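Local coordinates for SnoaL-like domain-containing protein (Methylibium petroleiphilum PM1, PDB 3G16), which is of unknown function but adopts a cystatin-like fold of the NTF2 clan, and probably binds a small molecule in a pocket, as many SnoaL-like proteins do, at residues P5-R9 against A10-K14; K14-R17 against T18-G22. All coordinates share one frame; numbering follows the deposited sequence. Where two conformers were deposited one is given.

Interaction 1: P5-R9 against A10-K14; sequences PTLSR and AAMEK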
loop_
_atom_site.group_PDB
_atom_site.type_symbol
_atom_site.label_atom_id
_atom_site.label_comp_id
_atom_site.label_asym_id
_atom_site.label_seq_id
_atom_site.Cartn_x
_atom_site.Cartn_y
_atom_site.Cartn_z
ATOM N N PRO A 5 -16.163 -17.893 6.271
ATOM C CA PRO A 5 -15.107 -18.418 7.180
ATOM C C PRO A 5 -14.146 -17.342 7.665
ATOM O O PRO A 5 -13.741 -16.478 6.887
ATOM C CB PRO A 5 -14.312 -19.391 6.279
ATOM C CG PRO A 5 -15.364 -19.812 5.245
ATOM C CD PRO A 5 -16.162 -18.604 4.981
ATOM N N THR A 6 -13.762 -17.434 8.938
ATOM C CA THR A 6 -12.688 -16.616 9.469
ATOM C C THR A 6 -11.399 -17.409 9.306
ATOM O O THR A 6 -11.239 -18.479 9.904
ATOM C CB THR A 6 -12.921 -16.288 10.935
ATOM O OG1 THR A 6 -14.082 -15.477 11.007
ATOM C CG2 THR A 6 -11.734 -15.528 11.532
ATOM N N LEU A 7 -10.532 -16.883 8.469
ATOM C CA LEU A 7 -9.200 -17.449 8.310
ATOM C C LEU A 7 -8.349 -16.975 9.484
ATOM O O LEU A 7 -8.445 -15.798 9.891
ATOM C CB LEU A 7 -8.532 -16.974 7.032
ATOM C CG LEU A 7 -9.295 -17.330 5.778
ATOM C CD1 LEU A 7 -8.567 -16.804 4.532
ATOM C CD2 LEU A 7 -9.568 -18.848 5.626
ATOM N N SER A 8 -7.517 -17.851 10.034
ATOM C CA SER A 8 -6.596 -17.432 11.088
ATOM C C SER A 8 -5.515 -16.526 10.542
ATOM O O SER A 8 -5.173 -16.552 9.347
ATOM C CB SER A 8 -5.941 -18.646 11.749
ATOM O OG SER A 8 -5.009 -19.241 10.879
ATOM N N ARG A 9 -4.931 -15.719 11.411
ATOM C CA ARG A 9 -3.830 -14.869 10.977
ATOM C C ARG A 9 -2.675 -15.731 10.502
ATOM O O ARG A 9 -2.060 -15.428 9.498
ATOM C CB ARG A 9 -3.354 -13.894 12.062
ATOM C CG ARG A 9 -2.586 -14.456 13.244
ATOM C CD ARG A 9 -1.878 -13.297 14.030
ATOM N NE ARG A 9 -2.687 -12.111 13.844
ATOM C CZ ARG A 9 -2.320 -10.963 13.292
ATOM N NH1 ARG A 9 -1.042 -10.663 13.025
ATOM N NH2 ARG A 9 -3.264 -10.068 13.138
ATOM N N ALA A 10 -2.385 -16.811 11.213
ATOM C CA ALA A 10 -1.304 -17.728 10.840
ATOM C C ALA A 10 -1.503 -18.319 9.458
ATOM O O ALA A 10 -0.557 -18.491 8.706
ATOM C CB ALA A 10 -1.161 -18.853 11.865
ATOM N N ALA A 11 -2.739 -18.693 9.145
ATOM C CA ALA A 11 -3.027 -19.266 7.830
ATOM C C ALA A 11 -2.732 -18.293 6.718
ATOM O O ALA A 11 -2.222 -18.662 5.670
ATOM C CB ALA A 11 -4.472 -19.709 7.805
HETATM N N MSE A 12 -3.119 -17.050 6.902
HETATM C CA MSE A 12 -2.878 -16.016 5.878
HETATM C C MSE A 12 -1.403 -15.725 5.754
HETATM O O MSE A 12 -0.860 -15.626 4.656
HETATM C CB MSE A 12 -3.689 -14.753 6.193
HETATM C CG MSE A 12 -5.153 -14.944 5.852
HETATM SE SE MSE A 12 -6.148 -13.275 6.039
HETATM C CE MSE A 12 -6.320 -13.387 7.828
ATOM N N GLU A 13 -0.717 -15.666 6.890
ATOM C CA GLU A 13 0.719 -15.418 6.845
ATOM C C GLU A 13 1.436 -16.535 6.106
ATOM O O GLU A 13 2.351 -16.275 5.338
ATOM C CB GLU A 13 1.297 -15.301 8.253
ATOM C CG GLU A 13 2.745 -14.996 8.242
ATOM C CD GLU A 13 3.306 -14.653 9.594
ATOM O OE1 GLU A 13 2.497 -14.469 10.539
ATOM O OE2 GLU A 13 4.558 -14.565 9.706
ATOM N N LYS A 14 1.035 -17.781 6.338
ATOM C CA LYS A 14 1.663 -18.928 5.702
ATOM C C LYS A 14 1.516 -18.874 4.197
ATOM O O LYS A 14 2.485 -19.131 3.464
ATOM C CB LYS A 14 1.127 -20.247 6.277
ATOM C CG LYS A 14 1.660 -20.504 7.676
ATOM C CD LYS A 14 0.942 -21.638 8.395
ATOM C CE LYS A 14 1.231 -21.642 9.886
ATOM N NZ LYS A 14 0.287 -22.364 10.629
#
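L7 and M12 meet across the start of helix 9-24 as a hydrophobic staple, with S8 between them in sequence as the N-cap. M12, a selenomethionine, forms the helix side of the staple. Its CB sits over the first turn, 3.7 Å from R9 O. CG then runs out toward the residues before the helix and packs 4.1 Å from L7 CD1, the two side chains crossing at about a right angle. The chain stays extended to SE and then bends (chi3 -80°), which folds the methyl back over the N-terminal backbone: CE lies 3.7 Å from S8 O. F110 of strand 100-111 touches both L7 and M12, and M12 also packs on I80 of strand 71-81, so the staple is pressed against the sheet.

The cap itself is polar. With OG held between its own backbone N and carbonyl carbon (chi1 72°), S8 accepts from A11 N at 2.9 Å, supplying an acceptor that the missing preceding turn cannot. OG also rests against A11 CB. The regular helical pattern begins at once: M12 N donates to S8 O, and E13 N to R9 O at 2.9 Å.

R9 and E13 lie one turn apart, yet their charged ends turn to different partners: in the given conformer of R9, NH2 forms a salt bridge with D81 of the second subunit, whereas E13 OE2 pairs with R17 further along the helix. R9 NH1 and E13 OE1 remain 5.8 Å apart.

Interaction 2: K14-R17 against T18-G22; sequences KVIR and TYYDG
T18 reaches back one turn of helix 9-24 to K14 O, gripping it with two donors. The hydroxyl OG1 donates to K14 O at 2.8 Å and the amide T18 N at 3.0 Å, approaching from opposite faces of the carbonyl plane, each tilted out of it. A first torsion that sets OG1 anti to the carbonyl carbon (chi1 -61°) swings the hydroxyl back along the helix, so the side chain satisfies itself on the backbone; T18 also packs on C34.

R17 contributes mainly through its backbone. R17 O accepts from D21 N at 2.9 Å. The same oxygen faces the flat side of the D21 carboxylate, 3.1 Å from its CG; both groups are acceptors, so this second contact is not a hydrogen bond. The guanidinium points the other way along the helix, toward its partner E13.

I16 faces the sheet. Its CG2 lies 4.3 Å from CD1 of Y20. I16 O receives a nearly straight bond from Y20 N (172°). That oxygen also sits at the edge of the Y20 ring, near its plane and 3.5 Å from CD1. Both side chains press on I75 and I89. Y20 OH then bonds to E106, and the Y20 side chain comes within about 3 Å of a bound, unidentified ligand. A helix packed on a curved sheet, here with Y20 beside a bound molecule, is consistent with the pocket of the cystatin-like NTF2 and SnoaL families.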
loop_
_atom_site.group_PDB
_atom_site.type_symbol
_atom_site.label_atom_id
_atom_site.label_comp_id
_atom_site.label_asym_id
_atom_site.label_seq_id
_atom_site.Cartn_x
_atom_site.Cartn_y
_atom_site.Cartn_z
ATOM N N LYS A 14 1.035 -17.781 6.338
ATOM C CA LYS A 14 1.663 -18.928 5.702
ATOM C C LYS A 14 1.516 -18.874 4.197
ATOM O O LYS A 14 2.485 -19.131 3.464
ATOM C CB LYS A 14 1.127 -20.247 6.277
ATOM C CG LYS A 14 1.660 -20.504 7.676
ATOM C CD LYS A 14 0.942 -21.638 8.395
ATOM C CE LYS A 14 1.231 -21.642 9.886
ATOM N NZ LYS A 14 0.287 -22.364 10.629
ATOM N N VAL A 15 0.313 -18.554 3.700
ATOM C CA VAL A 15 0.155 -18.443 2.258
ATOM C C VAL A 15 0.998 -17.312 1.665
ATOM O O VAL A 15 1.663 -17.478 0.630
ATOM C CB VAL A 15 -1.328 -18.221 1.920
ATOM C CG1 VAL A 15 -1.551 -17.916 0.433
ATOM C CG2 VAL A 15 -2.154 -19.460 2.321
ATOM N N ILE A 16 1.025 -16.162 2.331
ATOM C CA ILE A 16 1.806 -15.033 1.843
ATOM C C ILE A 16 3.298 -15.361 1.799
ATOM O O ILE A 16 3.981 -15.102 0.794
ATOM C CB ILE A 16 1.514 -13.803 2.699
ATOM C CG1 ILE A 16 0.153 -13.225 2.302
ATOM C CG2 ILE A 16 2.665 -12.754 2.554
ATOM C CD1 ILE A 16 -0.418 -12.172 3.308
ATOM N N ARG A 17 3.803 -15.987 2.842
ATOM C CA ARG A 17 5.219 -16.266 2.838
ATOM C C ARG A 17 5.572 -17.371 1.789
ATOM O O ARG A 17 6.662 -17.354 1.178
ATOM C CB ARG A 17 5.704 -16.671 4.228
ATOM C CG ARG A 17 5.607 -15.514 5.240
ATOM C CD ARG A 17 6.414 -15.817 6.525
ATOM N NE ARG A 17 6.283 -14.737 7.493
ATOM C CZ ARG A 17 6.963 -13.586 7.494
ATOM N NH1 ARG A 17 7.894 -13.288 6.567
ATOM N NH2 ARG A 17 6.713 -12.713 8.462
ATOM N N THR A 18 4.671 -18.348 1.621
ATOM C CA THR A 18 4.882 -19.363 0.613
ATOM C C THR A 18 4.948 -18.697 -0.787
ATOM O O THR A 18 5.725 -19.045 -1.647
ATOM C CB THR A 18 3.784 -20.424 0.620
ATOM O OG1 THR A 18 3.791 -21.066 1.904
ATOM C CG2 THR A 18 4.020 -21.479 -0.478
ATOM N N TYR A 19 4.062 -17.729 -1.013
ATOM C CA TYR A 19 3.986 -17.002 -2.264
ATOM C C TYR A 19 5.328 -16.306 -2.554
ATOM O O TYR A 19 5.884 -16.441 -3.619
ATOM C CB TYR A 19 2.802 -16.005 -2.242
ATOM C CG TYR A 19 2.823 -14.955 -3.315
ATOM C CD1 TYR A 19 2.919 -15.277 -4.674
ATOM C CD2 TYR A 19 2.654 -13.654 -2.974
ATOM C CE1 TYR A 19 2.932 -14.282 -5.637
ATOM C CE2 TYR A 19 2.659 -12.645 -3.933
ATOM C CZ TYR A 19 2.810 -12.974 -5.267
ATOM O OH TYR A 19 2.772 -11.937 -6.205
ATOM N N TYR A 20 5.783 -15.512 -1.581
ATOM C CA TYR A 20 7.065 -14.796 -1.740
ATOM C C TYR A 20 8.231 -15.756 -1.918
ATOM O O TYR A 20 9.117 -15.506 -2.699
ATOM C CB TYR A 20 7.281 -13.784 -0.602
ATOM C CG TYR A 20 6.632 -12.435 -0.845
ATOM C CD1 TYR A 20 5.284 -12.301 -0.830
ATOM C CD2 TYR A 20 7.402 -11.324 -1.086
ATOM C CE1 TYR A 20 4.650 -11.058 -1.106
ATOM C CE2 TYR A 20 6.836 -10.058 -1.301
ATOM C CZ TYR A 20 5.442 -9.958 -1.337
ATOM O OH TYR A 20 4.887 -8.686 -1.585
ATOM N N ASP A 21 8.216 -16.872 -1.195
ATOM C CA ASP A 21 9.244 -17.911 -1.396
ATOM C C ASP A 21 9.220 -18.360 -2.847
ATOM O O ASP A 21 10.220 -18.483 -3.511
ATOM C CB ASP A 21 9.020 -19.108 -0.496
ATOM C CG ASP A 21 9.385 -18.853 0.966
ATOM O OD1 ASP A 21 9.836 -17.775 1.317
ATOM O OD2 ASP A 21 9.141 -19.819 1.770
ATOM N N GLY A 22 8.032 -18.675 -3.317
ATOM C CA GLY A 22 7.862 -19.124 -4.687
ATOM C C GLY A 22 8.327 -18.103 -5.707
ATOM O O GLY A 22 8.901 -18.452 -6.738
#

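Overall arrangement
Interactions 1 and 2 are successive parts of helix 9-24, their centres 13 Å apart and K14 common to both. Interaction 1 is the surface end, where the chain enters the helix: its chemistry is that of a cap and a staple, and it is the one that touches the second subunit. Interaction 2 lies nearer the centre of the chain and is partly buried; regular helical bonding prevails there, and Y20 among its sheet-facing side chains reaches the unidentified ligand. Strand 71-81 runs beneath both. E13 of interaction 1 and R17 of interaction 2 link the two along the helix.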